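Local structure of putative O-Methyltransferase (Corynebacterium glutamicum, 3DR5) at residues R95-K98 against A99-E103; A4-Y7 against L8-Y11; D120-S123 against R124-N127; N76-A79 against D80-L84. The protein is a putative O-methyltransferase that probably transfers a methyl group from S-adenosyl-L-methionine to an acceptor that is not known. All blocks are in the same frame, centred on the assembly; numbering follows the deposited sequence.

Contact 1: residues R95-K98 against A99-E103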
ATOM      1  N   ARG A  95      23.784   2.235  16.831  1.00 37.73           N
ATOM      2  CA  ARG A  95      24.780   1.200  16.559  1.00 38.04           C
ATOM      3  C   ARG A  95      24.074  -0.001  15.939  1.00 36.71           C
ATOM      4  O   ARG A  95      24.573  -0.600  14.990  1.00 37.54           O
ATOM      5  CB  ARG A  95      25.487   0.758  17.844  1.00 37.76           C
ATOM      6  CG  ARG A  95      26.794   1.477  18.117  1.00 41.07           C
ATOM      7  CD  ARG A  95      27.718   0.630  18.985  1.00 41.47           C
ATOM      8  NE  ARG A  95      28.861   0.104  18.239  1.00 44.73           N
ATOM      9  CZ  ARG A  95      29.581  -0.953  18.612  1.00 48.22           C
ATOM     10  NH1 ARG A  95      29.281  -1.608  19.726  1.00 43.75           N
ATOM     11  NH2 ARG A  95      30.606  -1.359  17.870  1.00 50.29           N
ATOM     12  N   GLN A  96      22.909  -0.342  16.484  1.00 36.06           N
ATOM     13  CA  GLN A  96      22.123  -1.475  15.996  1.00 36.78           C
ATOM     14  C   GLN A  96      21.737  -1.317  14.525  1.00 37.11           C
ATOM     15  O   GLN A  96      21.826  -2.269  13.748  1.00 38.28           O
ATOM     16  CB  GLN A  96      20.862  -1.659  16.870  1.00 36.09           C
ATOM     17  CG  GLN A  96      21.124  -2.365  18.211  1.00 35.76           C
ATOM     18  CD  GLN A  96      20.019  -2.155  19.251  1.00 37.87           C
ATOM     19  OE1 GLN A  96      18.857  -1.940  18.908  1.00 37.55           O
ATOM     20  NE2 GLN A  96      20.387  -2.225  20.535  1.00 37.71           N
ATOM     21  N   ALA A  97      21.319  -0.111  14.150  1.00 36.86           N
ATOM     22  CA  ALA A  97      20.901   0.176  12.779  1.00 38.73           C
ATOM     23  C   ALA A  97      22.054   0.230  11.779  1.00 39.18           C
ATOM     24  O   ALA A  97      22.032  -0.465  10.768  1.00 40.70           O
ATOM     25  CB  ALA A  97      20.111   1.489  12.739  1.00 38.41           C
ATOM     26  N   LYS A  98      23.055   1.061  12.058  1.00 41.29           N
ATOM     27  CA  LYS A  98      24.211   1.195  11.175  1.00 42.21           C
ATOM     28  C   LYS A  98      24.896  -0.153  10.930  1.00 41.35           C
ATOM     29  O   LYS A  98      25.432  -0.400   9.844  1.00 41.72           O
ATOM     30  CB  LYS A  98      25.210   2.196  11.761  1.00 42.60           C
ATOM     31  CG  LYS A  98      24.749   3.655  11.684  1.00 46.99           C
ATOM     32  CD  LYS A  98      25.665   4.550  12.518  1.00 50.33           C
ATOM     33  CE  LYS A  98      26.200   5.740  11.735  1.00 52.72           C
ATOM     34  NZ  LYS A  98      25.445   6.994  12.003  1.00 55.75           N
ATOM     35  N   ALA A  99      24.874  -1.022  11.936  1.00 40.82           N
ATOM     36  CA  ALA A  99      25.469  -2.347  11.812  1.00 40.65           C
ATOM     37  C   ALA A  99      24.674  -3.145  10.767  1.00 41.49           C
ATOM     38  O   ALA A  99      25.244  -3.675   9.812  1.00 42.92           O
ATOM     39  CB  ALA A  99      25.427  -3.068  13.158  1.00 39.72           C
ATOM     40  N   LEU A 100      23.356  -3.239  10.954  1.00 41.47           N
ATOM     41  CA  LEU A 100      22.502  -3.983  10.024  1.00 42.16           C
ATOM     42  C   LEU A 100      22.631  -3.488   8.580  1.00 43.10           C
ATOM     43  O   LEU A 100      22.615  -4.288   7.641  1.00 44.57           O
ATOM     44  CB  LEU A 100      21.038  -3.925  10.488  1.00 40.19           C
ATOM     45  CG  LEU A 100      20.715  -4.851  11.664  1.00 40.76           C
ATOM     46  CD1 LEU A 100      19.354  -4.487  12.241  1.00 38.21           C
ATOM     47  CD2 LEU A 100      20.738  -6.317  11.197  1.00 39.23           C
ATOM     48  N   PHE A 101      22.757  -2.174   8.402  1.00 43.20           N
ATOM     49  CA  PHE A 101      22.909  -1.620   7.064  1.00 42.25           C
ATOM     50  C   PHE A 101      24.288  -2.030   6.549  1.00 44.41           C
ATOM     51  O   PHE A 101      24.436  -2.443   5.403  1.00 43.24           O
ATOM     52  CB  PHE A 101      22.763  -0.090   7.093  1.00 41.31           C
ATOM     53  CG  PHE A 101      21.401   0.383   7.531  1.00 39.00           C
ATOM     54  CD1 PHE A 101      20.250  -0.313   7.150  1.00 34.66           C
ATOM     55  CD2 PHE A 101      21.266   1.508   8.334  1.00 36.49           C
ATOM     56  CE1 PHE A 101      18.984   0.119   7.554  1.00 34.60           C
ATOM     57  CE2 PHE A 101      20.007   1.947   8.746  1.00 34.58           C
ATOM     58  CZ  PHE A 101      18.864   1.248   8.366  1.00 32.21           C
ATOM     59  N   ARG A 102      25.300  -1.925   7.407  1.00 46.41           N
ATOM     60  CA  ARG A 102      26.664  -2.308   7.039  1.00 48.11           C
ATOM     61  C   ARG A 102      26.684  -3.784   6.596  1.00 48.36           C
ATOM     62  O   ARG A 102      27.245  -4.107   5.547  1.00 48.43           O
ATOM     63  CB  ARG A 102      27.604  -2.145   8.233  1.00 49.29           C
ATOM     64  CG  ARG A 102      29.088  -2.354   7.919  1.00 51.02           C
ATOM     65  CD  ARG A 102      29.817  -3.093   9.043  1.00 53.05           C
ATOM     66  NE  ARG A 102      29.275  -2.784  10.366  1.00 52.14           N
ATOM     67  CZ  ARG A 102      29.255  -1.569  10.908  1.00 55.54           C
ATOM     68  NH1 ARG A 102      29.758  -0.537  10.245  1.00 53.38           N
ATOM     69  NH2 ARG A 102      28.721  -1.384  12.108  1.00 51.50           N
ATOM     70  N   GLU A 103      26.080  -4.671   7.395  1.00 48.96           N
ATOM     71  CA  GLU A 103      26.049  -6.101   7.089  1.00 49.81           C
ATOM     72  C   GLU A 103      25.309  -6.362   5.782  1.00 50.89           C
ATOM     73  O   GLU A 103      25.784  -7.147   4.953  1.00 50.34           O
ATOM     74  CB  GLU A 103      25.455  -6.876   8.278  1.00 50.09           C
ATOM     75  CG  GLU A 103      26.528  -7.212   9.311  1.00 51.67           C
ATOM     76  CD  GLU A 103      25.971  -7.266  10.709  1.00 51.76           C
ATOM     77  OE1 GLU A 103      24.837  -7.771  10.879  1.00 48.29           O
ATOM     78  OE2 GLU A 103      26.667  -6.810  11.637  1.00 55.16           O
TER
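Four backbone hydrogen bonds of alpha-helical spacing link Arg95-Lys98 to Ala99-Glu103. Phe101 N gives to Ala97 O at 3.0 Å. Arg102 N reaches Lys98 O at 2.9 Å, and Ala99 N reaches Arg95 O. The bond from Leu100 N to Gln96 O is weak.

Apolar side chains lie on the inner side of helix 91-103. This helix is the crossover of a right-handed beta-alpha-beta unit between strands 83-87 and 111-114, in the Rossmann-like fold of the methyltransferase family. Ala97 CB touches Phe101 CE2 at 4.0 Å. Beyond the helix, Ala97 packs on Phe113, and the Phe101 ring on Val111 and Cys86.

Two of these side chains also pack on carbonyl oxygens. Phe101 CG stands anti to the carbonyl carbon (chi1 -63°). This brings one ring face over Ala97 O, which lies 3.2 Å from CD2, toward the rim. Leu100 faces helix 20-31, with CG 3.5 Å from Gln96 O.

On the polar side, the chain of Arg102 bends at chi2 and chi3. Its guanidinium folds back with one face above Lys98 O, 4.1 Å away from CZ.

Contact 2: residues A4-Y7 against L8-Y11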
ATOM      1  N   ALA A   4      -8.713 -16.555  10.032  1.00 84.06           N
ATOM      2  CA  ALA A   4      -8.252 -16.473   8.654  1.00 83.06           C
ATOM      3  C   ALA A   4      -7.063 -15.574   8.385  1.00 82.36           C
ATOM      4  O   ALA A   4      -6.317 -15.778   7.426  1.00 82.26           O
ATOM      5  CB  ALA A   4      -9.426 -16.110   7.731  1.00 82.85           C
ATOM      6  N   PHE A   5      -6.877 -14.593   9.253  1.00 81.23           N
ATOM      7  CA  PHE A   5      -5.763 -13.672   9.131  1.00 79.90           C
ATOM      8  C   PHE A   5      -4.425 -14.415   9.243  1.00 78.36           C
ATOM      9  O   PHE A   5      -3.486 -14.126   8.502  1.00 77.95           O
ATOM     10  CB  PHE A   5      -5.831 -12.625  10.239  1.00 80.49           C
ATOM     11  CG  PHE A   5      -4.653 -11.678  10.259  1.00 82.32           C
ATOM     12  CD1 PHE A   5      -4.637 -10.550   9.444  1.00 83.80           C
ATOM     13  CD2 PHE A   5      -3.549 -11.930  11.072  1.00 83.29           C
ATOM     14  CE1 PHE A   5      -3.543  -9.687   9.439  1.00 85.48           C
ATOM     15  CE2 PHE A   5      -2.450 -11.075  11.070  1.00 84.01           C
ATOM     16  CZ  PHE A   5      -2.448  -9.952  10.252  1.00 84.46           C
ATOM     17  N   GLU A   6      -4.342 -15.369  10.170  1.00 77.13           N
ATOM     18  CA  GLU A   6      -3.103 -16.100  10.418  1.00 75.49           C
ATOM     19  C   GLU A   6      -2.731 -17.154   9.391  1.00 73.34           C
ATOM     20  O   GLU A   6      -1.544 -17.398   9.166  1.00 73.19           O
ATOM     21  CB  GLU A   6      -3.147 -16.719  11.817  1.00 76.28           C
ATOM     22  CG  GLU A   6      -3.498 -15.728  12.928  1.00 80.27           C
ATOM     23  CD  GLU A   6      -4.570 -16.276  13.849  1.00 85.77           C
ATOM     24  OE1 GLU A   6      -5.741 -16.343  13.416  1.00 88.31           O
ATOM     25  OE2 GLU A   6      -4.243 -16.651  14.995  1.00 86.53           O
ATOM     26  N   TYR A   7      -3.737 -17.767   8.775  1.00 71.13           N
ATOM     27  CA  TYR A   7      -3.488 -18.759   7.748  1.00 68.99           C
ATOM     28  C   TYR A   7      -2.926 -17.980   6.549  1.00 65.55           C
ATOM     29  O   TYR A   7      -2.037 -18.458   5.840  1.00 65.44           O
ATOM     30  CB  TYR A   7      -4.786 -19.487   7.371  1.00 70.74           C
ATOM     31  CG  TYR A   7      -4.589 -20.976   7.209  1.00 76.24           C
ATOM     32  CD1 TYR A   7      -5.653 -21.857   7.365  1.00 82.00           C
ATOM     33  CD2 TYR A   7      -3.326 -21.507   6.914  1.00 81.17           C
ATOM     34  CE1 TYR A   7      -5.475 -23.233   7.233  1.00 85.04           C
ATOM     35  CE2 TYR A   7      -3.138 -22.882   6.777  1.00 84.74           C
ATOM     36  CZ  TYR A   7      -4.217 -23.738   6.940  1.00 86.92           C
ATOM     37  OH  TYR A   7      -4.037 -25.096   6.806  1.00 89.05           O
ATOM     38  N   LEU A   8      -3.448 -16.775   6.320  1.00 61.60           N
ATOM     39  CA  LEU A   8      -2.944 -15.928   5.242  1.00 57.37           C
ATOM     40  C   LEU A   8      -1.517 -15.531   5.677  1.00 54.56           C
ATOM     41  O   LEU A   8      -0.564 -15.658   4.907  1.00 52.14           O
ATOM     42  CB  LEU A   8      -3.812 -14.670   5.088  1.00 57.65           C
ATOM     43  CG  LEU A   8      -3.748 -13.954   3.736  1.00 56.45           C
ATOM     44  CD1 LEU A   8      -3.493 -14.967   2.622  1.00 55.09           C
ATOM     45  CD2 LEU A   8      -5.066 -13.223   3.495  1.00 57.98           C
ATOM     46  N   ARG A   9      -1.367 -15.058   6.916  1.00 52.49           N
ATOM     47  CA  ARG A   9      -0.053 -14.649   7.415  1.00 52.08           C
ATOM     48  C   ARG A   9       0.943 -15.800   7.347  1.00 51.11           C
ATOM     49  O   ARG A   9       2.067 -15.635   6.862  1.00 50.55           O
ATOM     50  CB  ARG A   9      -0.161 -14.107   8.852  1.00 52.07           C
ATOM     51  CG  ARG A   9       1.168 -13.678   9.457  1.00 54.77           C
ATOM     52  CD  ARG A   9       0.991 -12.535  10.446  1.00 60.14           C
ATOM     53  NE  ARG A   9       0.099 -12.873  11.551  1.00 64.34           N
ATOM     54  CZ  ARG A   9       0.422 -13.671  12.566  1.00 68.63           C
ATOM     55  NH1 ARG A   9       1.629 -14.220  12.625  1.00 69.94           N
ATOM     56  NH2 ARG A   9      -0.462 -13.919  13.522  1.00 68.03           N
ATOM     57  N   THR A  10       0.521 -16.967   7.820  1.00 50.60           N
ATOM     58  CA  THR A  10       1.377 -18.146   7.822  1.00 50.83           C
ATOM     59  C   THR A  10       1.833 -18.532   6.418  1.00 49.87           C
ATOM     60  O   THR A  10       3.015 -18.791   6.192  1.00 50.46           O
ATOM     61  CB  THR A  10       0.661 -19.345   8.487  1.00 51.38           C
ATOM     62  OG1 THR A  10       0.254 -18.976   9.814  1.00 51.78           O
ATOM     63  CG2 THR A  10       1.594 -20.538   8.571  1.00 50.61           C
ATOM     64  N   TYR A  11       0.901 -18.568   5.474  1.00 48.77           N
ATOM     65  CA  TYR A  11       1.255 -18.910   4.101  1.00 48.46           C
ATOM     66  C   TYR A  11       2.188 -17.864   3.488  1.00 46.71           C
ATOM     67  O   TYR A  11       3.144 -18.209   2.793  1.00 46.43           O
ATOM     68  CB  TYR A  11       0.024 -19.011   3.214  1.00 50.01           C
ATOM     69  CG  TYR A  11       0.404 -19.327   1.790  1.00 52.08           C
ATOM     70  CD1 TYR A  11       0.846 -20.601   1.444  1.00 54.43           C
ATOM     71  CD2 TYR A  11       0.435 -18.329   0.812  1.00 52.57           C
ATOM     72  CE1 TYR A  11       1.300 -20.883   0.162  1.00 56.00           C
ATOM     73  CE2 TYR A  11       0.887 -18.603  -0.478  1.00 56.55           C
ATOM     74  CZ  TYR A  11       1.323 -19.883  -0.789  1.00 55.82           C
ATOM     75  OH  TYR A  11       1.761 -20.172  -2.058  1.00 57.24           O
TER
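The Phe5 ring and the Arg9 guanidinium meet obliquely, their planes 49° apart. Phe5 CE2 lies at the edge of the guanidinium, in its plane, 3.2 Å from Arg9 NE. The pair is one turn apart on the N-terminal alpha-helix 4-13. Arg9 starts out with CG anti to its backbone N (chi1 179°), and its chain then bends at chi2 and chi3, which turns NE back to the ring. Its NH2 goes on to the aliphatic part of Glu6, 3.6 Å from CG. The carboxylate of Glu6 is not in contact with the guanidinium: OE2 stays 4.9 Å from Arg9 NH2, near enough for a modest attraction at most. Glu6 OE1 instead receives a weak hydrogen bond from Asn3 N.

Backbone bonds tie the two turns together. Arg9 N gives to Phe5 O at 2.8 Å. Leu8 N gives to Ala4 O, and Tyr11 N to Tyr7 O, in the same way.

Several side chains of this helix leave it for the second subunit. Leu8 packs on Leu165 of that subunit, Phe5 on its Pro202, and Tyr11 OH is hydrogen-bonded to its Asp187. The helix is thus part of the dimer interface.

Thr10 is bonded to Glu6 O by both its backbone N and its hydroxyl, OG1 sitting beside its own backbone N (chi1 -56°). Thr10 N and Thr10 OG1 both come out 2.5 Å from Glu6 O, too short to be trusted, so these two distances are doubtful.

Contact 3: residues D120-S123 against R124-N127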
ATOM      1  N   ASP A 120      11.859  16.661  18.323  1.00 42.99           N
ATOM      2  CA  ASP A 120      12.796  17.746  18.546  1.00 43.56           C
ATOM      3  C   ASP A 120      13.548  18.085  17.261  1.00 42.46           C
ATOM      4  O   ASP A 120      13.718  19.250  16.930  1.00 42.73           O
ATOM      5  CB  ASP A 120      13.812  17.365  19.627  1.00 45.08           C
ATOM      6  CG  ASP A 120      13.276  17.539  21.036  1.00 47.02           C
ATOM      7  OD1 ASP A 120      13.611  16.717  21.917  1.00 52.57           O
ATOM      8  OD2 ASP A 120      12.533  18.509  21.268  1.00 54.08           O
ATOM      9  N   VAL A 121      13.969  17.058  16.526  1.00 41.31           N
ATOM     10  CA  VAL A 121      14.764  17.247  15.317  1.00 39.94           C
ATOM     11  C   VAL A 121      14.032  17.446  13.991  1.00 40.84           C
ATOM     12  O   VAL A 121      14.626  17.920  13.018  1.00 38.80           O
ATOM     13  CB  VAL A 121      15.759  16.085  15.174  1.00 39.13           C
ATOM     14  CG1 VAL A 121      15.033  14.836  14.698  1.00 37.68           C
ATOM     15  CG2 VAL A 121      16.889  16.459  14.236  1.00 37.94           C
HETATM   16  N   MSE A 122      12.760  17.079  13.946  1.00 42.29           N
HETATM   17  CA  MSE A 122      11.992  17.245  12.728  1.00 43.80           C
HETATM   18  C   MSE A 122      11.850  18.734  12.441  1.00 44.00           C
HETATM   19  O   MSE A 122      11.585  19.149  11.312  1.00 42.06           O
HETATM   20  CB  MSE A 122      10.627  16.564  12.870  1.00 44.01           C
HETATM   21  CG  MSE A 122      10.675  15.108  12.424  1.00 49.56           C
HETATM   22 SE   MSE A 122       9.208  14.089  13.129  1.00 61.27          SE
HETATM   23  CE  MSE A 122      10.196  12.638  13.894  1.00 61.36           C
ATOM     24  N   SER A 123      12.051  19.535  13.483  1.00 45.14           N
ATOM     25  CA  SER A 123      11.992  20.991  13.376  1.00 44.45           C
ATOM     26  C   SER A 123      13.209  21.465  12.567  1.00 42.51           C
ATOM     27  O   SER A 123      13.239  22.583  12.058  1.00 42.47           O
ATOM     28  CB  SER A 123      12.061  21.612  14.767  1.00 44.03           C
ATOM     29  OG  SER A 123      11.733  22.988  14.736  1.00 50.55           O
ATOM     30  N   ARG A 124      14.208  20.600  12.451  1.00 39.98           N
ATOM     31  CA  ARG A 124      15.462  20.911  11.768  1.00 39.77           C
ATOM     32  C   ARG A 124      15.636  20.339  10.367  1.00 39.26           C
ATOM     33  O   ARG A 124      16.731  20.412   9.797  1.00 38.53           O
ATOM     34  CB  ARG A 124      16.624  20.439  12.639  1.00 39.41           C
ATOM     35  CG  ARG A 124      17.091  21.408  13.720  1.00 39.67           C
ATOM     36  CD  ARG A 124      16.055  21.654  14.801  1.00 34.87           C
ATOM     37  NE  ARG A 124      16.687  22.220  15.989  1.00 37.32           N
ATOM     38  CZ  ARG A 124      16.089  23.043  16.845  1.00 38.08           C
ATOM     39  NH1 ARG A 124      14.832  23.411  16.649  1.00 40.47           N
ATOM     40  NH2 ARG A 124      16.757  23.511  17.889  1.00 35.95           N
ATOM     41  N   LEU A 125      14.566  19.775   9.821  1.00 38.20           N
ATOM     42  CA  LEU A 125      14.634  19.187   8.497  1.00 37.17           C
ATOM     43  C   LEU A 125      13.916  20.077   7.491  1.00 35.40           C
ATOM     44  O   LEU A 125      13.078  20.891   7.857  1.00 35.38           O
ATOM     45  CB  LEU A 125      14.029  17.771   8.526  1.00 36.51           C
ATOM     46  CG  LEU A 125      14.659  16.783   9.526  1.00 34.19           C
ATOM     47  CD1 LEU A 125      13.786  15.534   9.612  1.00 35.46           C
ATOM     48  CD2 LEU A 125      16.083  16.419   9.110  1.00 33.35           C
ATOM     49  N   ALA A 126      14.250  19.916   6.218  1.00 36.45           N
ATOM     50  CA  ALA A 126      13.660  20.738   5.170  1.00 37.46           C
ATOM     51  C   ALA A 126      12.235  20.358   4.791  1.00 37.94           C
ATOM     52  O   ALA A 126      11.937  19.193   4.547  1.00 36.91           O
ATOM     53  CB  ALA A 126      14.563  20.712   3.927  1.00 38.14           C
ATOM     54  N   ASN A 127      11.363  21.359   4.744  1.00 37.51           N
ATOM     55  CA  ASN A 127       9.968  21.153   4.373  1.00 39.25           C
ATOM     56  C   ASN A 127       9.829  20.696   2.916  1.00 38.25           C
ATOM     57  O   ASN A 127      10.656  21.042   2.065  1.00 37.89           O
ATOM     58  CB  ASN A 127       9.169  22.449   4.523  1.00 38.20           C
ATOM     59  CG  ASN A 127       8.802  22.761   5.955  1.00 45.54           C
ATOM     60  OD1 ASN A 127       8.673  21.862   6.787  1.00 47.80           O
ATOM     61  ND2 ASN A 127       8.607  24.052   6.251  1.00 50.71           N
TER
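Val121 O accepts a hydrogen bond from Arg124 N at 2.8 Å, a link of three residues where the helix tightens into a 3-10 turn. The N-H comes in well above the carbonyl plane, 61° out of it. The next link, Leu125 N to Met122 O, is weak at 3.4 Å.

Leu125 folds back on the inner side of this turn. Its CG stands beside its own backbone N (chi1 -57°) and lies 3.7 Å from Val121 O. Its CD1 touches CG of Met122, a selenomethionine, at 4.2 Å. Arg124 takes another course. Its chain bends at chi2 and runs back along the turn, with CD 4.0 Å from Asp120 O. Ser123 OG lies at the edge of the guanidinium, in its plane, 3.7 Å from NH1, a contact without a hydrogen bond.

The apolar residues are packed from the protein interior, while Ser123 and Arg124 are on the exposed side. Met122 packs on Leu145 and Ala148 of helix 142-152 and on Ile63. Leu125 rests on Leu152 of that helix and on Ile61 and Leu114. The turn follows helix 118-121, packs on strands 59-63 and 111-114 and helix 142-152, and leads toward strand 130-135 of the Rossmann-like sheet.

Contact 4: residues N76-A79 against D80-L84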
ATOM      1  N   ASN A  76      15.071  -1.315   0.040  1.00 33.41           N
ATOM      2  CA  ASN A  76      14.834  -2.241  -1.068  1.00 35.17           C
ATOM      3  C   ASN A  76      14.130  -1.544  -2.235  1.00 35.09           C
ATOM      4  O   ASN A  76      14.457  -1.795  -3.395  1.00 36.99           O
ATOM      5  CB  ASN A  76      13.971  -3.413  -0.603  1.00 34.72           C
ATOM      6  CG  ASN A  76      14.785  -4.549  -0.017  1.00 39.54           C
ATOM      7  OD1 ASN A  76      14.274  -5.371   0.757  1.00 43.81           O
ATOM      8  ND2 ASN A  76      16.053  -4.614  -0.394  1.00 43.80           N
ATOM      9  N   GLY A  77      13.169  -0.669  -1.932  1.00 32.65           N
ATOM     10  CA  GLY A  77      12.425   0.005  -2.993  1.00 31.47           C
ATOM     11  C   GLY A  77      12.858   1.395  -3.416  1.00 32.40           C
ATOM     12  O   GLY A  77      12.714   1.779  -4.574  1.00 32.95           O
ATOM     13  N   LEU A  78      13.390   2.145  -2.468  1.00 31.49           N
ATOM     14  CA  LEU A  78      13.850   3.509  -2.699  1.00 32.19           C
ATOM     15  C   LEU A  78      14.829   3.666  -3.877  1.00 32.44           C
ATOM     16  O   LEU A  78      15.712   2.832  -4.071  1.00 33.08           O
ATOM     17  CB  LEU A  78      14.504   4.024  -1.418  1.00 29.81           C
ATOM     18  CG  LEU A  78      14.145   5.371  -0.785  1.00 36.01           C
ATOM     19  CD1 LEU A  78      12.633   5.562  -0.745  1.00 31.57           C
ATOM     20  CD2 LEU A  78      14.740   5.426   0.626  1.00 33.99           C
ATOM     21  N   ALA A  79      14.667   4.729  -4.664  1.00 32.64           N
ATOM     22  CA  ALA A  79      15.576   4.991  -5.780  1.00 34.44           C
ATOM     23  C   ALA A  79      16.977   5.271  -5.179  1.00 36.11           C
ATOM     24  O   ALA A  79      17.114   5.884  -4.101  1.00 34.62           O
ATOM     25  CB  ALA A  79      15.090   6.188  -6.582  1.00 33.20           C
ATOM     26  N   ASP A  80      18.017   4.833  -5.887  1.00 37.28           N
ATOM     27  CA  ASP A  80      19.402   4.983  -5.427  1.00 38.96           C
ATOM     28  C   ASP A  80      19.883   6.381  -5.084  1.00 39.23           C
ATOM     29  O   ASP A  80      20.749   6.542  -4.214  1.00 40.09           O
ATOM     30  CB  ASP A  80      20.370   4.354  -6.433  1.00 39.60           C
ATOM     31  CG  ASP A  80      20.152   2.860  -6.591  1.00 42.87           C
ATOM     32  OD1 ASP A  80      19.481   2.274  -5.716  1.00 44.38           O
ATOM     33  OD2 ASP A  80      20.665   2.275  -7.578  1.00 45.18           O
ATOM     34  N   ASN A  81      19.315   7.385  -5.743  1.00 39.54           N
ATOM     35  CA  ASN A  81      19.715   8.764  -5.503  1.00 39.87           C
ATOM     36  C   ASN A  81      18.927   9.464  -4.398  1.00 39.74           C
ATOM     37  O   ASN A  81      18.632  10.660  -4.485  1.00 39.36           O
ATOM     38  CB  ASN A  81      19.636   9.567  -6.804  1.00 41.88           C
ATOM     39  CG  ASN A  81      18.233   9.669  -7.347  1.00 43.68           C
ATOM     40  OD1 ASN A  81      17.409   8.785  -7.128  1.00 47.17           O
ATOM     41  ND2 ASN A  81      17.957  10.744  -8.082  1.00 46.32           N
ATOM     42  N   THR A  82      18.585   8.704  -3.361  1.00 38.30           N
ATOM     43  CA  THR A  82      17.863   9.237  -2.208  1.00 36.46           C
ATOM     44  C   THR A  82      18.517   8.620  -0.975  1.00 37.02           C
ATOM     45  O   THR A  82      19.326   7.696  -1.088  1.00 35.72           O
ATOM     46  CB  THR A  82      16.370   8.833  -2.205  1.00 36.23           C
ATOM     47  OG1 THR A  82      16.262   7.408  -2.074  1.00 36.98           O
ATOM     48  CG2 THR A  82      15.682   9.282  -3.491  1.00 32.89           C
ATOM     49  N   THR A  83      18.184   9.132   0.203  1.00 35.99           N
ATOM     50  CA  THR A  83      18.752   8.589   1.435  1.00 36.94           C
ATOM     51  C   THR A  83      17.653   8.158   2.406  1.00 35.17           C
ATOM     52  O   THR A  83      16.481   8.535   2.263  1.00 34.96           O
ATOM     53  CB  THR A  83      19.635   9.622   2.197  1.00 36.92           C
ATOM     54  OG1 THR A  83      18.819  10.719   2.636  1.00 39.44           O
ATOM     55  CG2 THR A  83      20.762  10.153   1.312  1.00 37.40           C
ATOM     56  N   LEU A  84      18.031   7.342   3.382  1.00 33.33           N
ATOM     57  CA  LEU A  84      17.098   6.937   4.422  1.00 32.12           C
ATOM     58  C   LEU A  84      17.599   7.666   5.663  1.00 31.40           C
ATOM     59  O   LEU A  84      18.774   7.566   6.033  1.00 32.33           O
ATOM     60  CB  LEU A  84      17.124   5.420   4.679  1.00 32.68           C
ATOM     61  CG  LEU A  84      16.406   4.961   5.963  1.00 29.79           C
ATOM     62  CD1 LEU A  84      14.895   5.185   5.853  1.00 30.01           C
ATOM     63  CD2 LEU A  84      16.707   3.487   6.190  1.00 28.22           C
TER
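Thr82 OG1 gives a hydrogen bond to Ala79 O at 2.7 Å, and this is the tight part of the contact. The hydroxyl lies in the carbonyl plane, at a C=O...O angle of 154°. It reaches there because OG1 stands between its own backbone N and carbonyl carbon (chi1 64°). Ala79 O also takes a weak, bent bond from Thr82 N at 3.3 Å. Residues 79-82 form a type I beta turn, and the threonine hydroxyl reinforces its poor backbone bond. Leu78 covers the hydroxyl from the inner side: its CG is 3.2 Å from Thr82 OG1.

Within the turn, the outer side is looser. Asn81, exposed at the tip, comes back over Ala79 with OD1 3.5 Å from CB. The CB of Asp80 points away from residues 76-79. Its carboxylate is hydrogen-bonded across the interface to His216 and His217 of the second subunit, purification-tag residues, so that contact belongs to the construct.

The turn joins helix 67-77 to strand 83-87 in the beta-alpha-beta unit that starts at strand 59-63. Leu78 packs on Ala60 and on Ala49 of helix 39-51. Thr83 pairs with strand 59-63, and Leu84 with Arg110 and Arg112.

How the contacts relate
All four contacts are local and follow one another along the chain; none nests or crosses. Contact 2 comes first, in the N-terminal helix, and contact 4 next, where a turn closes between helix 67-77 and strand 83-87. Contact 2 touches the body of the second subunit, contact 4 its C-terminal tag region; their centres are about 30 Å apart. Contact 1 then lies in the helix after that strand. It meets contact 4 directly: Phe101 CZ packs on Leu84 CD2 at 3.8 Å. Contact 3 comes last, just after helix 118-121. It lies across the chain's centre from contact 2 and comes within about 9 Å of contact 4, nearest atoms. Contacts 4 and 1 flank strand 83-87, and contact 3 precedes strand 130-135.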